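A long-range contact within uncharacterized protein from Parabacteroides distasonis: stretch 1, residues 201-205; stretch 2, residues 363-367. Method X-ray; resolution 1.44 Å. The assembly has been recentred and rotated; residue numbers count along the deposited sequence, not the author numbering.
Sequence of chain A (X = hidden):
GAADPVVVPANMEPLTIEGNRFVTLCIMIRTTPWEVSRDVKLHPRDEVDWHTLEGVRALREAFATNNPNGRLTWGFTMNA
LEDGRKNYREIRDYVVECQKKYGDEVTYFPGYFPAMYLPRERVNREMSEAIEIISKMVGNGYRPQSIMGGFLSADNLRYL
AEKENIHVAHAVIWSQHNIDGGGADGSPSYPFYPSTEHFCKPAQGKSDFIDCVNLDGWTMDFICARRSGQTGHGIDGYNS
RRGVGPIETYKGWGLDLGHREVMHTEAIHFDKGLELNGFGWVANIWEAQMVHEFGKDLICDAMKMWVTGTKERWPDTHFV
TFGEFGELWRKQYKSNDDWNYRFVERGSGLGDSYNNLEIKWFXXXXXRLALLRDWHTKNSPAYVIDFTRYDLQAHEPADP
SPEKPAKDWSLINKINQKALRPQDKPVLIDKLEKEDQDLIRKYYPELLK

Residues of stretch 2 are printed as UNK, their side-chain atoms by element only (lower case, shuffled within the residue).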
ATOM      1  N   LYS A 201       9.369   1.133 -10.702  1.00  8.06           N
ATOM      2  CA  LYS A 201       9.485   0.558 -12.040  1.00  7.78           C
ATOM      3  C   LYS A 201       9.607  -0.962 -11.943  1.00  7.67           C
ATOM      4  O   LYS A 201      10.511  -1.462 -11.254  1.00  8.68           O
ATOM      5  CB  LYS A 201      10.746   1.115 -12.738  1.00  8.24           C
ATOM      6  CG  LYS A 201      11.014   0.475 -14.066  1.00  7.45           C
ATOM      7  CD  LYS A 201      12.183   1.131 -14.841  1.00  8.45           C
ATOM      8  CE  LYS A 201      12.769   0.135 -15.843  1.00 10.45           C
ATOM      9  NZ  LYS A 201      13.486   0.889 -16.937  1.00  9.18           N
ATOM     10  N   PRO A 202       8.764  -1.721 -12.631  1.00  8.58           N
ATOM     11  CA  PRO A 202       9.057  -3.150 -12.738  1.00  7.85           C
ATOM     12  C   PRO A 202      10.420  -3.453 -13.397  1.00  8.48           C
ATOM     13  O   PRO A 202      10.778  -2.841 -14.400  1.00  8.84           O
ATOM     14  CB  PRO A 202       7.909  -3.691 -13.594  1.00  8.06           C
ATOM     15  CG  PRO A 202       6.766  -2.691 -13.373  1.00  7.67           C
ATOM     16  CD  PRO A 202       7.500  -1.366 -13.285  1.00  8.64           C
ATOM     17  N   ALA A 203      11.179  -4.376 -12.817  1.00  8.20           N
ATOM     18  CA  ALA A 203      12.380  -4.886 -13.472  1.00  8.21           C
ATOM     19  C   ALA A 203      12.021  -5.360 -14.878  1.00  9.19           C
ATOM     20  O   ALA A 203      11.045  -6.079 -15.088  1.00  9.52           O
ATOM     21  CB  ALA A 203      12.999  -6.023 -12.634  1.00  8.87           C
ATOM     22  N   GLN A 204      12.829  -4.960 -15.851  1.00 11.11           N
ATOM     23  CA  GLN A 204      12.577  -5.304 -17.239  1.00 10.54           C
ATOM     24  C   GLN A 204      13.171  -6.662 -17.630  1.00 10.57           C
ATOM     25  O   GLN A 204      12.735  -7.277 -18.593  1.00 11.77           O
ATOM     26  CB  GLN A 204      13.137  -4.216 -18.169  1.00  9.82           C
ATOM     27  CG  GLN A 204      12.454  -2.837 -17.936  1.00 10.02           C
ATOM     28  CD  GLN A 204      10.970  -2.867 -18.207  1.00 10.12           C
ATOM     29  OE1 GLN A 204      10.547  -3.029 -19.350  1.00 11.71           O
ATOM     30  NE2 GLN A 204      10.166  -2.725 -17.154  1.00  9.09           N
ATOM     31  N   GLY A 205      14.147  -7.118 -16.872  1.00 11.05           N
ATOM     32  CA  GLY A 205      14.843  -8.356 -17.206  1.00 12.12           C
ATOM     33  C   GLY A 205      15.822  -8.767 -16.128  1.00 13.49           C
ATOM     34  O   GLY A 205      15.846  -8.195 -15.049  1.00 12.72           O
ATOM     35  N   UNK A 363      -1.989  -2.656 -16.193  1.00  7.31           N
ATOM     36  CA  UNK A 363      -0.641  -2.595 -15.647  1.00  7.34           C
ATOM     37  C   UNK A 363       0.136  -3.837 -16.056  1.00  6.61           C
ATOM     38  O   UNK A 363      -0.311  -4.971 -15.835  1.00  7.48           O
ATOM     39 se   UNK A 363      -2.081  -1.583 -11.796  0.75 10.28          SE
ATOM     40  c   UNK A 363      -0.686  -2.531 -14.114  1.00  8.56           C
ATOM     41  c   UNK A 363      -2.724   0.239 -11.416  1.00 10.34           C
ATOM     42  c   UNK A 363      -1.363  -1.305 -13.568  1.00  7.58           C
ATOM     43  N   UNK A 364       1.281  -3.609 -16.677  1.00  6.96           N
ATOM     44  CA  UNK A 364       2.140  -4.717 -17.091  1.00  6.99           C
ATOM     45  C   UNK A 364       3.615  -4.300 -16.910  1.00  7.01           C
ATOM     46  O   UNK A 364       3.903  -3.205 -16.435  1.00  7.62           O
ATOM     47  c   UNK A 364       1.803  -5.143 -18.524  1.00  7.88           C
ATOM     48  c   UNK A 364       2.022  -4.029 -19.513  1.00  7.10           C
ATOM     49  n   UNK A 364       0.914  -3.515 -20.072  1.00  8.63           N
ATOM     50  o   UNK A 364       3.141  -3.587 -19.737  1.00  8.90           O
ATOM     51  N   UNK A 365       4.545  -5.181 -17.259  1.00  8.07           N
ATOM     52  CA  UNK A 365       5.966  -4.903 -17.048  1.00  8.42           C
ATOM     53  C   UNK A 365       6.424  -3.619 -17.736  1.00  6.97           C
ATOM     54  O   UNK A 365       7.316  -2.942 -17.276  1.00  8.19           O
ATOM     55  c   UNK A 365       8.300  -5.907 -17.413  1.00 11.33           C
ATOM     56  n   UNK A 365      10.160  -8.161 -19.940  1.00 14.04           N
ATOM     57  c   UNK A 365       9.070  -7.103 -17.924  1.00 11.63           C
ATOM     58  c   UNK A 365       9.319  -7.015 -19.391  1.00 11.74           C
ATOM     59  c   UNK A 365       6.802  -6.083 -17.556  1.00 10.83           C
ATOM     60  N   UNK A 366       5.828  -3.324 -18.891  1.00  8.08           N
ATOM     61  CA  UNK A 366       6.323  -2.250 -19.736  1.00  8.75           C
ATOM     62  C   UNK A 366       5.604  -0.911 -19.606  1.00  9.57           C
ATOM     63  O   UNK A 366       6.176   0.094 -19.989  1.00  9.12           O
ATOM     64  o   UNK A 366       6.896  -4.781 -23.403  1.00 17.98           O
ATOM     65  c   UNK A 366       6.406  -2.707 -21.179  1.00 10.88           C
ATOM     66  c   UNK A 366       7.561  -3.693 -21.388  1.00 12.21           C
ATOM     67  o   UNK A 366       8.779  -3.650 -23.416  1.00 26.57           O
ATOM     68  c   UNK A 366       7.758  -4.075 -22.850  1.00 18.20           C
ATOM     69  N   UNK A 367       4.376  -0.899 -19.085  1.00  7.65           N
ATOM     70  CA  UNK A 367       3.668   0.357 -18.843  1.00  8.09           C
ATOM     71  C   UNK A 367       2.449   0.145 -17.951  1.00  6.64           C
ATOM     72  O   UNK A 367       1.973  -0.982 -17.770  1.00  8.61           O
ATOM     73  c   UNK A 367       1.692  -1.396 -22.678  1.00  9.93           C
ATOM     74  c   UNK A 367       0.346  -1.215 -22.475  1.00  9.01           C
ATOM     75  c   UNK A 367       0.851   0.421 -20.776  1.00  8.98           C
ATOM     76  c   UNK A 367       3.225   1.023 -20.150  1.00  7.40           C
ATOM     77  c   UNK A 367       2.628  -0.686 -21.912  1.00  9.30           C
ATOM     78  c   UNK A 367      -0.087  -0.301 -21.521  1.00  8.39           C
ATOM     79  c   UNK A 367       2.216   0.231 -20.954  1.00  7.28           C
TER
HETATM   80  O   HOH W   1      11.515  -3.560 -21.666  1.00 19.63           O

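Position 363 carries four side-chain atoms in an unbranched line: two carbons, a selenium and a final carbon. They do not touch stretch 1; CB lies 7.5 Å from Pro202 CG. Selenium in a thioether-like chain identifies selenomethionine, so the residue is Met363. The long, flexible, apolar chain is buried among other parts of the protein.

Position 364 has two side-chain carbons, the second bearing one oxygen and one nitrogen. The CA-to-CB bond points away from stretch 1. This short planar amide is Asn364, and its work is local: OD1 accepts hydrogen bonds from two backbone amides further along, N of position 366 at 2.8 Å and N of position 367 at 3.0 Å. An amide on so short a stem suits this place because its oxygen can reach forward to the following main chain, while ND2 is satisfied elsewhere in the structure.

Position 365 shows four carbons in a row ending in nitrogen. The second side-chain carbon lies 3.6 Å from Ala203 O, and the end nitrogen donates a hydrogen bond to Gln204 O at 3.0 Å. This is the signature of Lys365. Chi1 and chi2 are both t, carrying the chain along stretch 1, before chi3 turns to p. The length of lysine lets its amino group reach a carbonyl on the neighbouring loop while its methylenes pack along the way.

Position 366 has three carbons, the third carrying two oxygens. CB points away from stretch 1, yet the second carbon lies 3.7 Å from Gln204 OE1. The residue is Glu366. A water donates to both OE1 of Gln204 (2.6 Å) and OE2 of Glu366 (3.2 Å), so the carboxylate serves as an acceptor at one end of a bridge.

Position 367 has one carbon followed by a six-carbon ring without a hydroxyl. The CA-to-CB bond points away, and CB, its nearest side-chain atom, is 8.4 Å from Gln204 OE1. Hence Phe367: a wholly apolar ring, with no polar group to satisfy, suits a buried site away from stretch 1. Its backbone O accepts from N of Asn364 at 2.9 Å, linking two ends of this short main chain.

The contact centres on a reciprocal exchange between Gln204 and Lys365, in which each side chain donates to the other residue's backbone carbonyl. NE2 of Gln204 reaches O of Lys365 at 2.9 Å, with a nearly straight angle of 172°, and also donates to O of Pro202 at 2.8 Å, so one amide group spends both hydrogens and ties its own loop to the partner. Pro202 adds packing, its CB 3.8 Å from O of Lys365. Together these interactions join touching residues at least 161 positions apart while burying a modest 232 Å².

Stretch 2 (363-367) MNKEF
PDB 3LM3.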